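Local coordinates for AcrVIA1 (Listeria seeligeri, PDB 6VRB), which probably acts as an anti-CRISPR protein that blocks the RNA-guided RNase Cas13a and so disables type VI-A CRISPR immunity, at residues N48-M53 with L74-K79; D123-E128 with T141-E146. All blocks are in the same frame, centred on the assembly; numbering follows the deposited sequence.

Contact 1 (N48-M53 with L74-K79)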
loop_
_atom_site.group_PDB
_atom_site.type_symbol
_atom_site.label_atom_id
_atom_site.label_comp_id
_atom_site.label_asym_id
_atom_site.label_seq_id
_atom_site.Cartn_x
_atom_site.Cartn_y
_atom_site.Cartn_z
ATOM N N ASN C 48 9.794 38.564 -18.041
ATOM C CA ASN C 48 10.209 39.724 -17.273
ATOM C C ASN C 48 9.097 40.761 -17.170
ATOM O O ASN C 48 9.089 41.559 -16.228
ATOM C CB ASN C 48 11.452 40.328 -17.922
ATOM C CG ASN C 48 12.268 41.153 -16.975
ATOM O OD1 ASN C 48 11.943 41.280 -15.797
ATOM N ND2 ASN C 48 13.353 41.717 -17.480
ATOM N N LYS C 49 8.153 40.750 -18.107
ATOM C CA LYS C 49 6.977 41.602 -18.016
ATOM C C LYS C 49 5.987 41.066 -16.992
ATOM O O LYS C 49 5.265 41.843 -16.354
ATOM C CB LYS C 49 6.319 41.713 -19.390
ATOM C CG LYS C 49 5.140 42.652 -19.475
ATOM C CD LYS C 49 5.570 44.068 -19.177
ATOM C CE LYS C 49 6.546 44.571 -20.230
ATOM N NZ LYS C 49 5.906 44.694 -21.566
ATOM N N TRP C 50 5.943 39.741 -16.819
ATOM C CA TRP C 50 5.013 39.155 -15.860
ATOM C C TRP C 50 5.430 39.473 -14.434
ATOM O O TRP C 50 4.579 39.756 -13.585
ATOM C CB TRP C 50 4.922 37.640 -16.033
ATOM C CG TRP C 50 3.814 37.023 -15.221
ATOM C CD1 TRP C 50 2.504 36.910 -15.567
ATOM C CD2 TRP C 50 3.908 36.550 -13.878
ATOM N NE1 TRP C 50 1.791 36.325 -14.553
ATOM C CE2 TRP C 50 2.632 36.110 -13.498
ATOM C CE3 TRP C 50 4.957 36.437 -12.968
ATOM C CZ2 TRP C 50 2.381 35.564 -12.253
ATOM C CZ3 TRP C 50 4.708 35.899 -11.733
ATOM C CH2 TRP C 50 3.432 35.463 -11.385
ATOM N N PHE C 51 6.732 39.436 -14.145
ATOM C CA PHE C 51 7.229 39.826 -12.827
ATOM C C PHE C 51 7.415 41.331 -12.693
ATOM O O PHE C 51 8.391 41.790 -12.099
ATOM C CB PHE C 51 8.560 39.126 -12.580
ATOM C CG PHE C 51 8.469 37.653 -12.366
ATOM C CD1 PHE C 51 8.249 37.139 -11.107
ATOM C CD2 PHE C 51 8.644 36.782 -13.420
ATOM C CE1 PHE C 51 8.184 35.781 -10.909
ATOM C CE2 PHE C 51 8.577 35.425 -13.228
ATOM C CZ PHE C 51 8.347 34.923 -11.970
ATOM N N GLU C 52 6.488 42.110 -13.195
ATOM C CA GLU C 52 6.493 43.553 -13.018
ATOM C C GLU C 52 5.125 44.093 -12.660
ATOM O O GLU C 52 5.036 45.075 -11.917
ATOM C CB GLU C 52 6.992 44.236 -14.299
ATOM C CG GLU C 52 7.236 45.729 -14.197
ATOM C CD GLU C 52 7.747 46.327 -15.495
ATOM O OE1 GLU C 52 7.874 45.578 -16.487
ATOM O OE2 GLU C 52 8.022 47.546 -15.522
ATOM N N MET C 53 4.099 43.528 -13.303
ATOM C CA MET C 53 2.688 43.831 -12.962
ATOM C C MET C 53 2.421 43.221 -11.583
ATOM O O MET C 53 1.801 43.893 -10.738
ATOM C CB MET C 53 1.745 43.192 -13.985
ATOM C CG MET C 53 1.930 43.727 -15.390
ATOM S SD MET C 53 0.708 43.064 -16.548
ATOM C CE MET C 53 1.260 41.366 -16.679
ATOM N N LEU C 74 -0.903 30.977 -13.734
ATOM C CA LEU C 74 -1.033 32.182 -12.922
ATOM C C LEU C 74 -1.242 33.404 -13.811
ATOM O O LEU C 74 -0.398 33.704 -14.655
ATOM C CB LEU C 74 0.223 32.355 -12.079
ATOM C CG LEU C 74 0.500 31.206 -11.118
ATOM C CD1 LEU C 74 1.859 31.369 -10.504
ATOM C CD2 LEU C 74 -0.562 31.155 -10.048
ATOM N N PHE C 75 -2.341 34.127 -13.617
ATOM C CA PHE C 75 -2.651 35.317 -14.406
ATOM C C PHE C 75 -2.557 36.552 -13.522
ATOM O O PHE C 75 -3.032 36.537 -12.385
ATOM C CB PHE C 75 -4.048 35.228 -15.025
ATOM C CG PHE C 75 -4.164 34.228 -16.138
ATOM C CD1 PHE C 75 -3.798 34.562 -17.428
ATOM C CD2 PHE C 75 -4.641 32.956 -15.893
ATOM C CE1 PHE C 75 -3.904 33.643 -18.455
ATOM C CE2 PHE C 75 -4.742 32.030 -16.913
ATOM C CZ PHE C 75 -4.376 32.376 -18.192
ATOM N N VAL C 76 -1.965 37.624 -14.048
ATOM C CA VAL C 76 -1.939 38.921 -13.378
ATOM C C VAL C 76 -2.803 39.888 -14.164
ATOM O O VAL C 76 -2.548 40.135 -15.348
ATOM C CB VAL C 76 -0.513 39.477 -13.251
ATOM C CG1 VAL C 76 -0.563 40.840 -12.630
ATOM C CG2 VAL C 76 0.335 38.586 -12.410
ATOM N N ILE C 77 -3.805 40.460 -13.511
ATOM C CA ILE C 77 -4.690 41.434 -14.131
ATOM C C ILE C 77 -4.334 42.815 -13.604
ATOM O O ILE C 77 -4.378 43.057 -12.393
ATOM C CB ILE C 77 -6.167 41.102 -13.868
ATOM C CG1 ILE C 77 -6.515 39.765 -14.513
ATOM C CG2 ILE C 77 -7.043 42.191 -14.418
ATOM C CD1 ILE C 77 -7.855 39.234 -14.117
ATOM N N GLU C 78 -3.985 43.717 -14.513
ATOM C CA GLU C 78 -3.599 45.075 -14.170
ATOM C C GLU C 78 -4.880 45.887 -13.954
ATOM O O GLU C 78 -5.984 45.408 -14.216
ATOM C CB GLU C 78 -2.657 45.603 -15.259
ATOM C CG GLU C 78 -1.941 46.941 -15.023
ATOM C CD GLU C 78 -1.007 46.921 -13.829
ATOM O OE1 GLU C 78 -0.484 45.844 -13.488
ATOM O OE2 GLU C 78 -0.801 47.993 -13.223
ATOM N N LYS C 79 -4.743 47.118 -13.448
ATOM C CA LYS C 79 -5.898 47.932 -13.080
ATOM C C LYS C 79 -6.713 48.344 -14.303
ATOM O O LYS C 79 -7.941 48.471 -14.221
ATOM C CB LYS C 79 -5.422 49.156 -12.299
ATOM C CG LYS C 79 -6.529 49.999 -11.713
ATOM C CD LYS C 79 -7.372 49.174 -10.758
ATOM C CE LYS C 79 -6.595 48.793 -9.511
ATOM N NZ LYS C 79 -7.443 48.027 -8.555
#
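V76 stands at the apolar centre, with one methyl for each of its two helix partners. Its CG2 lies above the plane of the W50 indole, displaced toward the rim and 3.5 Å from W50 CE2. Its CG1 meets M53 CB at 3.6 Å. Chi1 (-171°) sets W50 CG anti to the backbone N, and from there the indole extends to the strand, where W50 CZ2 is 3.9 Å from L74 CB. The same ring also leans on its neighbour in the helix: W50 CE3 sits over the centre of the F51 ring. L61 and I86, from the strands on the two sides of 73-78, and W54 add to the packing around W50.

At the polar edge, W50 NE1 gives a weak, bent hydrogen bond to L74 O (3.4 Å, 130° at the hydrogen). At the other end the E78 chain, bent at chi2, packs its carboxylate against the root of M53, with E78 OE1 3.5 Å from M53 CB; E78 also touches S56 and T58.

Helix 48-53 and strand 74-78 thus pass with axes 8.9 Å apart at 59°, an oblique packing of a helix on the middle strand of an antiparallel sheet. Since the one hydrogen bond between them is weak, the union rests mainly on apolar fit, with the indole N-H adding a modest polar tie to the strand backbone.

Contact 2 (D123-E128 with T141-E146)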
loop_
_atom_site.group_PDB
_atom_site.type_symbol
_atom_site.label_atom_id
_atom_site.label_comp_id
_atom_site.label_asym_id
_atom_site.label_seq_id
_atom_site.Cartn_x
_atom_site.Cartn_y
_atom_site.Cartn_z
ATOM N N ASP C 123 -5.906 36.066 -5.605
ATOM C CA ASP C 123 -7.198 36.560 -5.156
ATOM C C ASP C 123 -8.350 35.715 -5.665
ATOM O O ASP C 123 -9.317 35.490 -4.936
ATOM C CB ASP C 123 -7.400 38.003 -5.626
ATOM C CG ASP C 123 -6.407 38.957 -5.016
ATOM O OD1 ASP C 123 -5.961 38.707 -3.878
ATOM O OD2 ASP C 123 -6.063 39.955 -5.677
ATOM N N VAL C 124 -8.261 35.236 -6.903
ATOM C CA VAL C 124 -9.318 34.492 -7.572
ATOM C C VAL C 124 -8.716 33.175 -8.037
ATOM O O VAL C 124 -7.593 33.157 -8.543
ATOM C CB VAL C 124 -9.887 35.286 -8.769
ATOM C CG1 VAL C 124 -10.998 34.533 -9.471
ATOM C CG2 VAL C 124 -10.377 36.650 -8.338
ATOM N N THR C 125 -9.436 32.070 -7.843
ATOM C CA THR C 125 -9.072 30.823 -8.500
ATOM C C THR C 125 -10.194 30.400 -9.438
ATOM O O THR C 125 -11.365 30.710 -9.213
ATOM C CB THR C 125 -8.776 29.689 -7.512
ATOM O OG1 THR C 125 -9.980 29.259 -6.886
ATOM C CG2 THR C 125 -7.822 30.148 -6.441
ATOM N N VAL C 126 -9.818 29.709 -10.507
ATOM C CA VAL C 126 -10.742 29.236 -11.531
ATOM C C VAL C 126 -10.587 27.726 -11.601
ATOM O O VAL C 126 -9.465 27.223 -11.686
ATOM C CB VAL C 126 -10.457 29.886 -12.896
ATOM C CG1 VAL C 126 -11.370 29.339 -13.957
ATOM C CG2 VAL C 126 -10.591 31.388 -12.808
ATOM N N VAL C 127 -11.722 27.021 -11.641
ATOM C CA VAL C 127 -11.727 25.530 -11.727
ATOM C C VAL C 127 -12.840 25.085 -12.684
ATOM O O VAL C 127 -14.008 25.076 -12.257
ATOM C CB VAL C 127 -11.904 24.891 -10.338
ATOM C CG1 VAL C 127 -12.692 23.594 -10.416
ATOM C CG2 VAL C 127 -10.569 24.666 -9.648
ATOM N N GLU C 128 -12.487 24.725 -13.921
ATOM C CA GLU C 128 -13.488 24.250 -14.914
ATOM C C GLU C 128 -14.044 22.903 -14.441
ATOM O O GLU C 128 -13.270 22.121 -13.859
ATOM C CB GLU C 128 -12.847 24.114 -16.296
ATOM C CG GLU C 128 -13.514 24.967 -17.357
ATOM C CD GLU C 128 -12.781 25.009 -18.686
ATOM O OE1 GLU C 128 -11.542 24.874 -18.682
ATOM O OE2 GLU C 128 -13.451 25.179 -19.723
ATOM N N THR C 141 -14.169 32.307 -7.625
ATOM C CA THR C 141 -14.248 32.497 -6.186
ATOM C C THR C 141 -13.309 33.614 -5.765
ATOM O O THR C 141 -12.412 34.016 -6.504
ATOM C CB THR C 141 -13.918 31.217 -5.410
ATOM O OG1 THR C 141 -14.182 31.427 -4.020
ATOM C CG2 THR C 141 -12.484 30.860 -5.569
ATOM N N HIS C 142 -13.549 34.130 -4.569
ATOM C CA HIS C 142 -12.633 35.033 -3.900
ATOM C C HIS C 142 -11.907 34.234 -2.834
ATOM O O HIS C 142 -12.425 33.239 -2.323
ATOM C CB HIS C 142 -13.378 36.212 -3.272
ATOM C CG HIS C 142 -12.492 37.352 -2.879
ATOM N ND1 HIS C 142 -12.890 38.331 -1.997
ATOM C CD2 HIS C 142 -11.245 37.690 -3.279
ATOM C CE1 HIS C 142 -11.916 39.211 -1.851
ATOM N NE2 HIS C 142 -10.907 38.845 -2.619
ATOM N N ASN C 143 -10.684 34.643 -2.515
ATOM C CA ASN C 143 -9.911 33.911 -1.528
ATOM C C ASN C 143 -9.921 34.536 -0.145
ATOM O O ASN C 143 -9.798 33.799 0.835
ATOM C CB ASN C 143 -8.463 33.738 -1.997
ATOM C CG ASN C 143 -8.327 32.681 -3.072
ATOM O OD1 ASN C 143 -8.954 31.627 -3.001
ATOM N ND2 ASN C 143 -7.501 32.954 -4.070
ATOM N N GLU C 144 -10.059 35.863 -0.038
ATOM C CA GLU C 144 -10.211 36.490 1.271
ATOM C C GLU C 144 -11.517 36.073 1.925
ATOM O O GLU C 144 -11.521 35.537 3.039
ATOM C CB GLU C 144 -10.156 38.009 1.150
ATOM C CG GLU C 144 -8.810 38.578 0.756
ATOM C CD GLU C 144 -8.834 40.096 0.694
ATOM O OE1 GLU C 144 -9.930 40.678 0.842
ATOM O OE2 GLU C 144 -7.760 40.705 0.501
ATOM N N THR C 145 -12.633 36.304 1.244
ATOM C CA THR C 145 -13.918 35.730 1.577
ATOM C C THR C 145 -14.011 34.374 0.879
ATOM O O THR C 145 -12.999 33.826 0.428
ATOM C CB THR C 145 -15.028 36.690 1.161
ATOM O OG1 THR C 145 -15.016 36.830 -0.263
ATOM C CG2 THR C 145 -14.799 38.050 1.784
ATOM N N GLU C 146 -15.213 33.815 0.813
ATOM C CA GLU C 146 -15.420 32.612 0.016
ATOM C C GLU C 146 -16.632 32.746 -0.897
ATOM O O GLU C 146 -17.352 31.766 -1.105
ATOM C CB GLU C 146 -15.546 31.376 0.909
ATOM C CG GLU C 146 -14.240 30.991 1.599
ATOM C CD GLU C 146 -14.361 29.771 2.485
ATOM O OE1 GLU C 146 -15.492 29.268 2.664
ATOM O OE2 GLU C 146 -13.321 29.315 3.006
#
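D123 and N143 supply the one hydrogen bond between these segments: N143 N donates to D123 O over 2.9 Å, but the 125° angle at the hydrogen makes it weak. The N143 side-chain amide also stays near this carbonyl, with ND2 3.2 Å from D123 O in a poor direction for bonding. ND2 instead donates to A122 O, one residue earlier. Within its own segment, T141 OG1, anti to its backbone N (chi1 -173°), donates to H142 O at 3.0 Å.

Carbon donors add to the polar contacts. V124 CA approaches T141 O at 3.3 Å, with 150° at the hydrogen, and H142 CA makes a similar, more bent contact with D123 O. That carbonyl oxygen also lies at the edge of the H142 imidazole, in its plane and 3.4 Å from CD2.

The threonines make van der Waals contact, their side chains side by side and pointing the same way, with T125 OG1 3.3 Å from T141 CG2. T125 CG2 touches N143 ND2 at 3.7 Å, the two side chains crossing at about a right angle.

Strand 124-126 also bonds by backbone to strand 59-62 and the chain after it (D123 with L61, V124 with F63, V126 with K65), and helix 163-175 packs on V124 and H142. Between the two short antiparallel strands, the one conventional hydrogen bond, itself weak, lies just beyond the strand ends. D123 O gathers N143 N, H142 CA and H142 CD2 around it, while N143 ND2, through A122 O, ties the turn after strand 140-142 to the chain between helix 115-121 and strand 124-126.

From the N terminus, contact 1 closes the loop of residues 54-73, which includes strand 59-62, where strand 73-78 packs against helix 44-53. The chain then runs through strand 83-87 and three further helices before contact 2 closes a second, shorter loop, between strands 124-126 and 140-142. The two loops follow one another in series, neither nesting nor crossing. Their centres are 18 Å apart and the contacts do not touch, yet the stretch after helix 44-53 joins them: L61 packs against W50 and V76 and bonds through its backbone to D123, while F63 meets L74 and T125. Contact 2 carries the connection on to helix 163-175.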